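Local coordinates for epidermin leader peptide processing serine protease EpiP (Staphylococcus aureus subsp. aureus, PDB 3QFH), which is a subtilisin-like serine endopeptidase that probably cuts the leader peptide from the precursor of the lantibiotic epidermin, at residues A[199-204]-A[226-231]; A[222-227]-A[268-273]; A[395-398]-A[402-405]. All blocks are in the same frame, centred on the assembly; numbering follows the deposited sequence.

Interaction 1 (A[199-204]-A[226-231]); sequences KFTMYR and DGNQVI
Tyr-203 reaches from strand 200-204 to the turn 226-229 that leads into strand 230-233. Its CB points toward the turn, and CG sits beside its own backbone N (chi1 -67°), which sends the ring to Asp-226 and Asn-228. Tyr-203 CE1 lies 3.5 Å from Asp-226 OD2, and Tyr-203 CE2 lies 3.6 Å from Asn-228 ND2. Tyr-203 CZ, 3.5 Å from Asp-226 OD2, carries the hydroxyl between the two partners. At the tip, Tyr-203 OH donates a short hydrogen bond of 2.5 Å to Asp-226 OD2. That oxygen lies in the ring plane and is met on its anti side. Lys-149 forms a salt bridge with the same oxygen. Asn-228 ND2 gives Tyr-203 OH a weak bond of 2.9 Å; its stronger acceptor is Ala-223 O. The amide stands nearly upright to the ring, with planes 85° apart. The other end of the amide is also held: Thr-201 OG1 donates to Asn-228 OD1 at 3.2 Å. The amide's rotation is thus set at both ends. Strand 200-204, helix 213-225 and strand 230-233 form a beta-alpha-beta crossover that passes over strand 126-130, as expected in the parallel sheet of the subtilase fold.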
ATOM      1  N   LYS A 199      -4.281  16.529   3.491  1.00 25.22           N
ATOM      2  CA  LYS A 199      -3.019  16.529   2.773  1.00 25.02           C
ATOM      3  C   LYS A 199      -2.544  15.090   2.685  1.00 25.72           C
ATOM      4  O   LYS A 199      -2.817  14.274   3.591  1.00 26.64           O
ATOM      5  CB  LYS A 199      -1.950  17.341   3.501  1.00 26.04           C
ATOM      6  CG  LYS A 199      -2.321  18.771   3.854  1.00 30.56           C
ATOM      7  CD  LYS A 199      -2.700  19.580   2.629  1.00 36.92           C
ATOM      8  CE  LYS A 199      -3.117  20.995   3.024  1.00 40.70           C
ATOM      9  NZ  LYS A 199      -3.578  21.824   1.874  1.00 42.46           N
ATOM     10  N   PHE A 200      -1.861  14.768   1.592  1.00 24.46           N
ATOM     11  CA  PHE A 200      -1.269  13.472   1.422  1.00 24.39           C
ATOM     12  C   PHE A 200       0.223  13.677   1.235  1.00 25.59           C
ATOM     13  O   PHE A 200       0.689  14.748   0.795  1.00 24.66           O
ATOM     14  CB  PHE A 200      -1.895  12.683   0.267  1.00 24.70           C
ATOM     15  CG  PHE A 200      -1.497  13.159  -1.102  1.00 26.23           C
ATOM     16  CD1 PHE A 200      -0.464  12.538  -1.789  1.00 26.96           C
ATOM     17  CD2 PHE A 200      -2.167  14.211  -1.711  1.00 28.27           C
ATOM     18  CE1 PHE A 200      -0.104  12.957  -3.048  1.00 25.88           C
ATOM     19  CE2 PHE A 200      -1.817  14.631  -2.982  1.00 26.57           C
ATOM     20  CZ  PHE A 200      -0.780  14.015  -3.644  1.00 25.64           C
ATOM     21  N   THR A 201       0.967  12.656   1.615  1.00 25.84           N
ATOM     22  CA  THR A 201       2.400  12.671   1.532  1.00 28.08           C
ATOM     23  C   THR A 201       2.771  11.452   0.735  1.00 26.59           C
ATOM     24  O   THR A 201       2.358  10.346   1.072  1.00 29.00           O
ATOM     25  CB  THR A 201       3.043  12.572   2.925  1.00 28.61           C
ATOM     26  OG1 THR A 201       2.500  13.581   3.776  1.00 34.45           O
ATOM     27  CG2 THR A 201       4.525  12.760   2.835  1.00 30.85           C
ATOM     28  N   MET A 202       3.544  11.641  -0.321  1.00 24.98           N
ATOM     29  CA  MET A 202       3.943  10.528  -1.162  1.00 25.04           C
ATOM     30  C   MET A 202       5.316  10.057  -0.737  1.00 24.41           C
ATOM     31  O   MET A 202       6.187  10.868  -0.448  1.00 26.02           O
ATOM     32  CB  MET A 202       3.929  10.948  -2.636  1.00 24.99           C
ATOM     33  CG  MET A 202       4.548   9.944  -3.639  1.00 26.55           C
ATOM     34  SD  MET A 202       3.747   8.339  -3.705  1.00 29.63           S
ATOM     35  CE  MET A 202       2.053   8.748  -4.165  1.00 25.39           C
ATOM     36  N   TYR A 203       5.488   8.743  -0.655  1.00 23.73           N
ATOM     37  CA  TYR A 203       6.792   8.153  -0.382  1.00 25.51           C
ATOM     38  C   TYR A 203       7.111   7.284  -1.577  1.00 25.75           C
ATOM     39  O   TYR A 203       6.508   6.230  -1.771  1.00 25.33           O
ATOM     40  CB  TYR A 203       6.805   7.381   0.926  1.00 24.81           C
ATOM     41  CG  TYR A 203       6.640   8.326   2.108  1.00 28.51           C
ATOM     42  CD1 TYR A 203       7.744   8.901   2.714  1.00 31.99           C
ATOM     43  CD2 TYR A 203       5.373   8.679   2.582  1.00 24.22           C
ATOM     44  CE1 TYR A 203       7.603   9.774   3.789  1.00 28.83           C
ATOM     45  CE2 TYR A 203       5.227   9.555   3.630  1.00 23.07           C
ATOM     46  CZ  TYR A 203       6.351  10.099   4.230  1.00 28.99           C
ATOM     47  OH  TYR A 203       6.231  10.952   5.290  1.00 32.29           O
ATOM     48  N   ARG A 204       8.054   7.752  -2.388  1.00 27.33           N
ATOM     49  CA  ARG A 204       8.399   7.053  -3.621  1.00 28.36           C
ATOM     50  C   ARG A 204       9.377   5.907  -3.395  1.00 26.29           C
ATOM     51  O   ARG A 204      10.463   6.098  -2.870  1.00 27.17           O
ATOM     52  CB  ARG A 204       8.943   8.022  -4.676  1.00 27.32           C
ATOM     53  CG  ARG A 204       9.206   7.330  -6.016  1.00 28.67           C
ATOM     54  CD  ARG A 204       9.459   8.333  -7.144  1.00 28.69           C
ATOM     55  NE  ARG A 204      10.756   8.999  -7.041  1.00 30.37           N
ATOM     56  CZ  ARG A 204      11.874   8.593  -7.646  1.00 29.81           C
ATOM     57  NH1 ARG A 204      11.892   7.498  -8.382  1.00 33.26           N
ATOM     58  NH2 ARG A 204      12.994   9.285  -7.498  1.00 32.68           N
ATOM     59  N   ASP A 226       7.225  10.751  10.248  1.00 31.73           N
ATOM     60  CA  ASP A 226       6.724  12.044   9.774  1.00 33.11           C
ATOM     61  C   ASP A 226       5.326  12.394  10.329  1.00 32.62           C
ATOM     62  O   ASP A 226       4.793  13.445  10.016  1.00 33.66           O
ATOM     63  CB  ASP A 226       6.702  12.095   8.236  1.00 34.34           C
ATOM     64  CG  ASP A 226       8.104  12.203   7.608  1.00 36.39           C
ATOM     65  OD1 ASP A 226       9.095  12.408   8.339  1.00 39.56           O
ATOM     66  OD2 ASP A 226       8.203  12.096   6.356  1.00 39.27           O
ATOM     67  N   GLY A 227       4.732  11.509  11.126  1.00 32.44           N
ATOM     68  CA  GLY A 227       3.445  11.785  11.752  1.00 31.71           C
ATOM     69  C   GLY A 227       2.211  11.523  10.908  1.00 31.18           C
ATOM     70  O   GLY A 227       1.133  12.021  11.225  1.00 30.89           O
ATOM     71  N   ASN A 228       2.362  10.749   9.836  1.00 29.04           N
ATOM     72  CA  ASN A 228       1.228  10.353   9.001  1.00 28.85           C
ATOM     73  C   ASN A 228       0.508   9.246   9.723  1.00 28.23           C
ATOM     74  O   ASN A 228       1.030   8.143   9.835  1.00 29.59           O
ATOM     75  CB  ASN A 228       1.705   9.810   7.663  1.00 27.57           C
ATOM     76  CG  ASN A 228       2.421  10.831   6.852  1.00 29.22           C
ATOM     77  OD1 ASN A 228       1.806  11.730   6.286  1.00 30.73           O
ATOM     78  ND2 ASN A 228       3.735  10.685   6.748  1.00 26.64           N
ATOM     79  N   GLN A 229      -0.692   9.505  10.201  1.00 28.14           N
ATOM     80  CA  GLN A 229      -1.407   8.484  10.952  1.00 27.95           C
ATOM     81  C   GLN A 229      -2.065   7.412  10.108  1.00 25.94           C
ATOM     82  O   GLN A 229      -2.476   6.397  10.646  1.00 26.38           O
ATOM     83  CB  GLN A 229      -2.415   9.105  11.929  1.00 28.79           C
ATOM     84  CG  GLN A 229      -1.757   9.665  13.185  1.00 32.47           C
ATOM     85  CD  GLN A 229      -2.755   9.864  14.300  1.00 33.58           C
ATOM     86  OE1 GLN A 229      -3.635  10.707  14.211  1.00 35.73           O
ATOM     87  NE2 GLN A 229      -2.629   9.067  15.354  1.00 35.12           N
ATOM     88  N   VAL A 230      -2.193   7.637   8.807  1.00 25.31           N
ATOM     89  CA  VAL A 230      -2.716   6.607   7.897  1.00 23.88           C
ATOM     90  C   VAL A 230      -1.661   6.380   6.813  1.00 23.93           C
ATOM     91  O   VAL A 230      -1.213   7.318   6.181  1.00 27.31           O
ATOM     92  CB  VAL A 230      -4.073   6.995   7.264  1.00 24.39           C
ATOM     93  CG1 VAL A 230      -4.564   5.895   6.286  1.00 22.75           C
ATOM     94  CG2 VAL A 230      -5.115   7.274   8.351  1.00 21.37           C
ATOM     95  N   ILE A 231      -1.280   5.127   6.601  1.00 23.99           N
ATOM     96  CA  ILE A 231      -0.250   4.760   5.649  1.00 22.98           C
ATOM     97  C   ILE A 231      -0.850   3.770   4.667  1.00 23.79           C
ATOM     98  O   ILE A 231      -1.245   2.665   5.066  1.00 24.28           O
ATOM     99  CB  ILE A 231       0.972   4.110   6.358  1.00 22.69           C
ATOM    100  CG1 ILE A 231       1.556   5.052   7.413  1.00 21.54           C
ATOM    101  CG2 ILE A 231       2.034   3.732   5.314  1.00 23.14           C
ATOM    102  CD1 ILE A 231       2.717   4.447   8.276  1.00 20.55           C
TER

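Interaction 2 (A[222-227]-A[268-273]); sequences QAANDG and KKKKSI
Ala-224, Lys-270 and Ser-272 bury the most surface where the ends of two helices meet. Ala-224 is on the last turn of helix 213-225, and its CB points at the turn that follows helix 254-269. The methyl lies against the start of the Lys-270 chain, with Ala-224 CB 4.1 Å from Lys-270 CB. The chain of Lys-270 then bends at chi2 and chi3 (-64° and -78°) and curls past the helix end. There Lys-270 CE passes 3.6 Å from Asn-225 OD1. This is a contact only; the polar partner of that oxygen is the hydroxyl of Tyr-266. Ser-272 comes to Ala-224 beside Lys-270. Ser-272 OG lies 3.9 Å from Ala-224 CA, and the hydroxyl is bonded to Asn-228 O. A water joins the same three residues. The water oxygen lies 2.6 Å from Ser-272 OG. The same water is 3.0 Å from Ala-224 O and 3.2 Å from Lys-270 O. All three are placed as acceptors, and a water has two protons, so at most two can be served at once. The water thus bridges two backbone carbonyls at the helix ends and the buried serine. Ala-224 O also accepts a hydrogen bond from Gly-227 N, at 3.3 Å. Each helix ends in a Schellman motif, with positive phi at Gly-227 and Lys-271. Each of these turns leads the chain back toward the sheet. Strands 230-233 and 273-277, which follow the two helices, are parallel neighbours. Two helices whose C-terminal turns lie side by side, each leading into one of two adjacent parallel strands, are characteristic of the alternating alpha/beta, Rossmann-like core of subtilisin-like proteases.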
ATOM      1  N   GLN A 222       9.561   5.856   7.654  1.00 28.09           N
ATOM      2  CA  GLN A 222       9.652   7.289   7.405  1.00 31.08           C
ATOM      3  C   GLN A 222       8.284   7.972   7.578  1.00 29.61           C
ATOM      4  O   GLN A 222       8.182   9.033   8.215  1.00 27.73           O
ATOM      5  CB  GLN A 222      10.183   7.557   5.994  1.00 32.40           C
ATOM      6  CG  GLN A 222      10.412   9.018   5.729  1.00 38.09           C
ATOM      7  CD  GLN A 222      11.487   9.584   6.622  1.00 42.34           C
ATOM      8  OE1 GLN A 222      12.613   9.089   6.632  1.00 47.09           O
ATOM      9  NE2 GLN A 222      11.147  10.615   7.384  1.00 39.69           N
ATOM     10  N   ALA A 223       7.255   7.350   7.013  1.00 26.42           N
ATOM     11  CA  ALA A 223       5.878   7.859   7.073  1.00 27.30           C
ATOM     12  C   ALA A 223       5.412   7.972   8.523  1.00 27.90           C
ATOM     13  O   ALA A 223       4.807   8.980   8.912  1.00 29.17           O
ATOM     14  CB  ALA A 223       4.931   6.959   6.283  1.00 23.13           C
ATOM     15  N   ALA A 224       5.695   6.935   9.302  1.00 27.27           N
ATOM     16  CA  ALA A 224       5.340   6.905  10.708  1.00 28.27           C
ATOM     17  C   ALA A 224       6.126   7.961  11.477  1.00 28.95           C
ATOM     18  O   ALA A 224       5.580   8.611  12.373  1.00 29.02           O
ATOM     19  CB  ALA A 224       5.571   5.518  11.297  1.00 27.23           C
ATOM     20  N   ASN A 225       7.403   8.144  11.143  1.00 30.47           N
ATOM     21  CA  ASN A 225       8.198   9.184  11.819  1.00 31.30           C
ATOM     22  C   ASN A 225       7.738  10.588  11.460  1.00 31.24           C
ATOM     23  O   ASN A 225       7.888  11.510  12.258  1.00 30.07           O
ATOM     24  CB  ASN A 225       9.702   9.051  11.526  1.00 32.67           C
ATOM     25  CG  ASN A 225      10.351   7.893  12.281  1.00 35.10           C
ATOM     26  OD1 ASN A 225       9.786   7.364  13.244  1.00 37.65           O
ATOM     27  ND2 ASN A 225      11.542   7.496  11.841  1.00 33.34           N
ATOM     28  N   ASP A 226       7.225  10.751  10.248  1.00 31.73           N
ATOM     29  CA  ASP A 226       6.724  12.044   9.774  1.00 33.11           C
ATOM     30  C   ASP A 226       5.326  12.394  10.329  1.00 32.62           C
ATOM     31  O   ASP A 226       4.793  13.445  10.016  1.00 33.66           O
ATOM     32  CB  ASP A 226       6.702  12.095   8.236  1.00 34.34           C
ATOM     33  CG  ASP A 226       8.104  12.203   7.608  1.00 36.39           C
ATOM     34  OD1 ASP A 226       9.095  12.408   8.339  1.00 39.56           O
ATOM     35  OD2 ASP A 226       8.203  12.096   6.356  1.00 39.27           O
ATOM     36  N   GLY A 227       4.732  11.509  11.126  1.00 32.44           N
ATOM     37  CA  GLY A 227       3.445  11.785  11.752  1.00 31.71           C
ATOM     38  C   GLY A 227       2.211  11.523  10.908  1.00 31.18           C
ATOM     39  O   GLY A 227       1.133  12.021  11.225  1.00 30.89           O
ATOM     40  N   LYS A 268       2.671   1.061  14.061  1.00 28.02           N
ATOM     41  CA  LYS A 268       1.632   0.915  15.089  1.00 30.18           C
ATOM     42  C   LYS A 268       2.073   1.562  16.408  1.00 31.10           C
ATOM     43  O   LYS A 268       1.298   2.256  17.040  1.00 31.67           O
ATOM     44  CB  LYS A 268       1.303  -0.548  15.330  1.00 31.77           C
ATOM     45  CG  LYS A 268       0.221  -0.790  16.398  1.00 34.22           C
ATOM     46  CD  LYS A 268       0.207  -2.268  16.785  1.00 39.67           C
ATOM     47  CE  LYS A 268      -0.706  -2.566  17.977  1.00 42.65           C
ATOM     48  NZ  LYS A 268      -2.123  -2.267  17.661  1.00 42.75           N
ATOM     49  N   LYS A 269       3.325   1.353  16.796  1.00 31.41           N
ATOM     50  CA  LYS A 269       3.855   1.946  18.021  1.00 33.54           C
ATOM     51  C   LYS A 269       3.829   3.481  17.929  1.00 32.63           C
ATOM     52  O   LYS A 269       3.630   4.151  18.910  1.00 33.76           O
ATOM     53  CB  LYS A 269       5.282   1.462  18.286  1.00 34.65           C
ATOM     54  CG  LYS A 269       5.872   1.994  19.598  1.00 41.72           C
ATOM     55  CD  LYS A 269       7.331   1.567  19.809  1.00 48.02           C
ATOM     56  CE  LYS A 269       8.253   2.219  18.780  1.00 51.92           C
ATOM     57  NZ  LYS A 269       9.695   2.022  19.106  1.00 54.33           N
ATOM     58  N   LYS A 270       4.018   4.015  16.735  1.00 32.33           N
ATOM     59  CA  LYS A 270       3.979   5.452  16.513  1.00 33.33           C
ATOM     60  C   LYS A 270       2.555   5.987  16.320  1.00 32.69           C
ATOM     61  O   LYS A 270       2.388   7.162  16.003  1.00 33.42           O
ATOM     62  CB  LYS A 270       4.816   5.827  15.279  1.00 33.44           C
ATOM     63  CG  LYS A 270       6.254   5.328  15.303  1.00 38.10           C
ATOM     64  CD  LYS A 270       7.093   5.912  16.417  1.00 45.10           C
ATOM     65  CE  LYS A 270       7.558   7.314  16.113  1.00 48.90           C
ATOM     66  NZ  LYS A 270       8.586   7.700  17.121  1.00 48.11           N
ATOM     67  N   LYS A 271       1.550   5.126  16.475  1.00 31.50           N
ATOM     68  CA  LYS A 271       0.143   5.507  16.354  1.00 32.17           C
ATOM     69  C   LYS A 271      -0.272   5.763  14.909  1.00 31.54           C
ATOM     70  O   LYS A 271      -1.052   6.686  14.657  1.00 31.79           O
ATOM     71  CB  LYS A 271      -0.198   6.754  17.195  1.00 33.82           C
ATOM     72  CG  LYS A 271       0.245   6.701  18.661  1.00 38.30           C
ATOM     73  CD  LYS A 271      -0.437   5.599  19.418  1.00 41.14           C
ATOM     74  CE  LYS A 271      -0.052   5.634  20.907  1.00 44.88           C
ATOM     75  NZ  LYS A 271      -0.748   4.574  21.666  1.00 46.05           N
ATOM     76  N   SER A 272       0.275   4.988  13.968  1.00 28.79           N
ATOM     77  CA  SER A 272      -0.128   5.070  12.577  1.00 30.27           C
ATOM     78  C   SER A 272      -0.806   3.755  12.239  1.00 30.42           C
ATOM     79  O   SER A 272      -0.453   2.706  12.798  1.00 32.06           O
ATOM     80  CB  SER A 272       1.040   5.273  11.624  1.00 30.09           C
ATOM     81  OG  SER A 272       1.661   6.524  11.820  1.00 32.71           O
ATOM     82  N   ILE A 273      -1.797   3.833  11.365  1.00 28.41           N
ATOM     83  CA  ILE A 273      -2.523   2.669  10.881  1.00 28.35           C
ATOM     84  C   ILE A 273      -1.976   2.364   9.492  1.00 27.69           C
ATOM     85  O   ILE A 273      -1.807   3.287   8.675  1.00 24.90           O
ATOM     86  CB  ILE A 273      -4.054   2.995  10.699  1.00 28.35           C
ATOM     87  CG1 ILE A 273      -4.648   3.623  11.959  1.00 29.40           C
ATOM     88  CG2 ILE A 273      -4.829   1.751  10.275  1.00 28.60           C
ATOM     89  CD1 ILE A 273      -6.078   4.137  11.765  1.00 27.92           C
TER
HETATM   90  O   HOH W   1       2.717   8.518  13.174  1.00 30.44           O

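Interaction 3 (A[395-398]-A[402-405]); sequences LIID and LEKH
Ile-397 and Leu-402 are joined by a backbone hydrogen bond where helix 382-400 runs out. Leu-402 N donates to Ile-397 O at 3.0 Å, with an N-H...O angle of 155°. The donor lies in the carbonyl plane, on a lone pair of Ile-397 O. Donor and acceptor are five residues apart in the chain, against four in an alpha-helix. The bond folds the loop back against the last turns, and the CA atoms of Ile-397 and Leu-402 are 4.7 Å apart. The side chains follow this fold on two sides. On one, Leu-402 CD1 rests 4.0 Å from Ile-396 CG2. Ile-396 also packs on Ala-409 and Leu-412 of helix 406-416, so Leu-402 borders a larger apolar layer. On the other side, Glu-403 crosses Ile-397. Glu-403 CG presses on Ile-397 CG2 at 3.4 Å, a tight approach for two carbons. The chain of Glu-403 then bends at chi2 (138°) and carries the carboxylate to Asp-398. Asp-398 OD1 and Glu-403 OE2 are 3.3 Å apart. They are two acceptors and form no bond. The carboxylate planes are turned 70° against each other. Buried Asp-398 has donors of its own: Thr-124 bonds OD1 and Asn-198 bonds OD2. The nearby negative charge may still raise the proton affinity of one of the acids. The arrangement is a short loop connecting two consecutive helices, 382-400 and 406-416. The first is the long helix that in subtilases starts at the catalytic serine.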
ATOM      1  N   LEU A 395     -10.659  10.572   7.633  1.00 24.05           N
ATOM      2  CA  LEU A 395     -11.897  11.311   7.956  1.00 24.79           C
ATOM      3  C   LEU A 395     -12.437  10.964   9.336  1.00 24.05           C
ATOM      4  O   LEU A 395     -12.884  11.843  10.080  1.00 26.05           O
ATOM      5  CB  LEU A 395     -12.975  11.038   6.919  1.00 23.37           C
ATOM      6  CG  LEU A 395     -12.734  11.520   5.482  1.00 26.15           C
ATOM      7  CD1 LEU A 395     -13.911  11.104   4.590  1.00 24.70           C
ATOM      8  CD2 LEU A 395     -12.529  13.031   5.464  1.00 26.11           C
ATOM      9  N   ILE A 396     -12.397   9.680   9.670  1.00 24.17           N
ATOM     10  CA  ILE A 396     -12.894   9.180  10.947  1.00 25.14           C
ATOM     11  C   ILE A 396     -12.043   9.702  12.115  1.00 25.11           C
ATOM     12  O   ILE A 396     -12.567  10.138  13.141  1.00 25.12           O
ATOM     13  CB  ILE A 396     -12.950   7.641  10.942  1.00 24.77           C
ATOM     14  CG1 ILE A 396     -14.066   7.175  10.001  1.00 24.63           C
ATOM     15  CG2 ILE A 396     -13.193   7.112  12.364  1.00 24.78           C
ATOM     16  CD1 ILE A 396     -13.940   5.697   9.577  1.00 27.47           C
ATOM     17  N   ILE A 397     -10.733   9.674  11.945  1.00 25.42           N
ATOM     18  CA  ILE A 397      -9.827  10.191  12.977  1.00 26.35           C
ATOM     19  C   ILE A 397     -10.100  11.679  13.242  1.00 26.48           C
ATOM     20  O   ILE A 397     -10.150  12.134  14.406  1.00 26.74           O
ATOM     21  CB  ILE A 397      -8.346   9.960  12.587  1.00 25.58           C
ATOM     22  CG1 ILE A 397      -8.040   8.450  12.587  1.00 27.09           C
ATOM     23  CG2 ILE A 397      -7.415  10.669  13.591  1.00 27.98           C
ATOM     24  CD1 ILE A 397      -6.687   8.048  11.902  1.00 25.83           C
ATOM     25  N   ASP A 398     -10.286  12.445  12.178  1.00 26.15           N
ATOM     26  CA  ASP A 398     -10.544  13.883  12.333  1.00 28.20           C
ATOM     27  C   ASP A 398     -11.978  14.168  12.860  1.00 28.59           C
ATOM     28  O   ASP A 398     -12.180  15.025  13.717  1.00 25.67           O
ATOM     29  CB  ASP A 398     -10.288  14.615  11.021  1.00 28.04           C
ATOM     30  CG  ASP A 398      -8.822  14.550  10.586  1.00 36.75           C
ATOM     31  OD1 ASP A 398      -7.974  14.145  11.415  1.00 43.54           O
ATOM     32  OD2 ASP A 398      -8.515  14.886   9.410  1.00 41.46           O
ATOM     33  N   LEU A 402      -9.800  10.992  17.129  1.00 28.52           N
ATOM     34  CA  LEU A 402      -9.193   9.757  17.619  1.00 28.43           C
ATOM     35  C   LEU A 402      -7.683   9.707  17.407  1.00 28.70           C
ATOM     36  O   LEU A 402      -7.091   8.620  17.334  1.00 28.44           O
ATOM     37  CB  LEU A 402      -9.838   8.566  16.911  1.00 27.43           C
ATOM     38  CG  LEU A 402     -11.363   8.577  16.931  1.00 29.02           C
ATOM     39  CD1 LEU A 402     -11.941   7.410  16.148  1.00 29.74           C
ATOM     40  CD2 LEU A 402     -11.871   8.572  18.378  1.00 30.41           C
ATOM     41  N   GLU A 403      -7.054  10.869  17.285  1.00 27.77           N
ATOM     42  CA  GLU A 403      -5.618  10.927  17.047  1.00 30.11           C
ATOM     43  C   GLU A 403      -4.797  10.150  18.094  1.00 31.71           C
ATOM     44  O   GLU A 403      -3.852   9.447  17.725  1.00 30.51           O
ATOM     45  CB  GLU A 403      -5.185  12.383  16.875  1.00 32.64           C
ATOM     46  CG  GLU A 403      -5.682  12.940  15.504  1.00 37.99           C
ATOM     47  CD  GLU A 403      -6.247  14.372  15.530  1.00 50.20           C
ATOM     48  OE1 GLU A 403      -6.108  15.070  16.566  1.00 56.99           O
ATOM     49  OE2 GLU A 403      -6.857  14.784  14.498  1.00 53.79           O
ATOM     50  N   LYS A 404      -5.181  10.223  19.369  1.00 33.24           N
ATOM     51  CA  LYS A 404      -4.458   9.489  20.425  1.00 35.62           C
ATOM     52  C   LYS A 404      -4.752   7.976  20.429  1.00 34.25           C
ATOM     53  O   LYS A 404      -3.950   7.197  20.925  1.00 33.06           O
ATOM     54  CB  LYS A 404      -4.702  10.064  21.840  1.00 38.40           C
ATOM     55  CG  LYS A 404      -3.874  11.337  22.176  1.00 44.59           C
ATOM     56  CD  LYS A 404      -4.697  12.589  22.457  1.00 51.67           C
ATOM     57  CE  LYS A 404      -5.223  12.579  23.908  1.00 55.53           C
ATOM     58  NZ  LYS A 404      -5.849  13.877  24.350  1.00 59.87           N
ATOM     59  N   HIS A 405      -5.887   7.569  19.873  1.00 33.81           N
ATOM     60  CA  HIS A 405      -6.259   6.142  19.823  1.00 33.82           C
ATOM     61  C   HIS A 405      -6.746   5.696  18.444  1.00 33.91           C
ATOM     62  O   HIS A 405      -7.918   5.373  18.248  1.00 34.03           O
ATOM     63  CB  HIS A 405      -7.307   5.856  20.881  1.00 35.09           C
ATOM     64  CG  HIS A 405      -6.847   6.191  22.257  1.00 32.98           C
ATOM     65  ND1 HIS A 405      -6.057   5.343  23.001  1.00 34.91           N
ATOM     66  CD2 HIS A 405      -7.030   7.301  23.011  1.00 34.76           C
ATOM     67  CE1 HIS A 405      -5.789   5.906  24.167  1.00 37.48           C
ATOM     68  NE2 HIS A 405      -6.364   7.097  24.195  1.00 38.76           N
TER

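Interactions 1 and 2 share Asp-226 and Gly-227, and both involve the turn that closes helix 213-225. Interaction 1 is buried and polar, with side-chain bonds running from strand 200-204 to the turn before strand 230-233. Interaction 2 is only partly buried. It relies on methyl and methylene contacts and a bridging water, with lysines at its outer side. Interaction 3 lies farther from the chain centre yet is largely buried, with exposed Glu-403 at its edge; it combines a backbone bond, apolar packing and two close acids. Gln-229 links 226-231 to 402-405, its NE2 bonding Glu-403 O. Ile-273 and Ile-397 touch between interactions 2 and 3, so strand 273-277 meets helix 382-400 there.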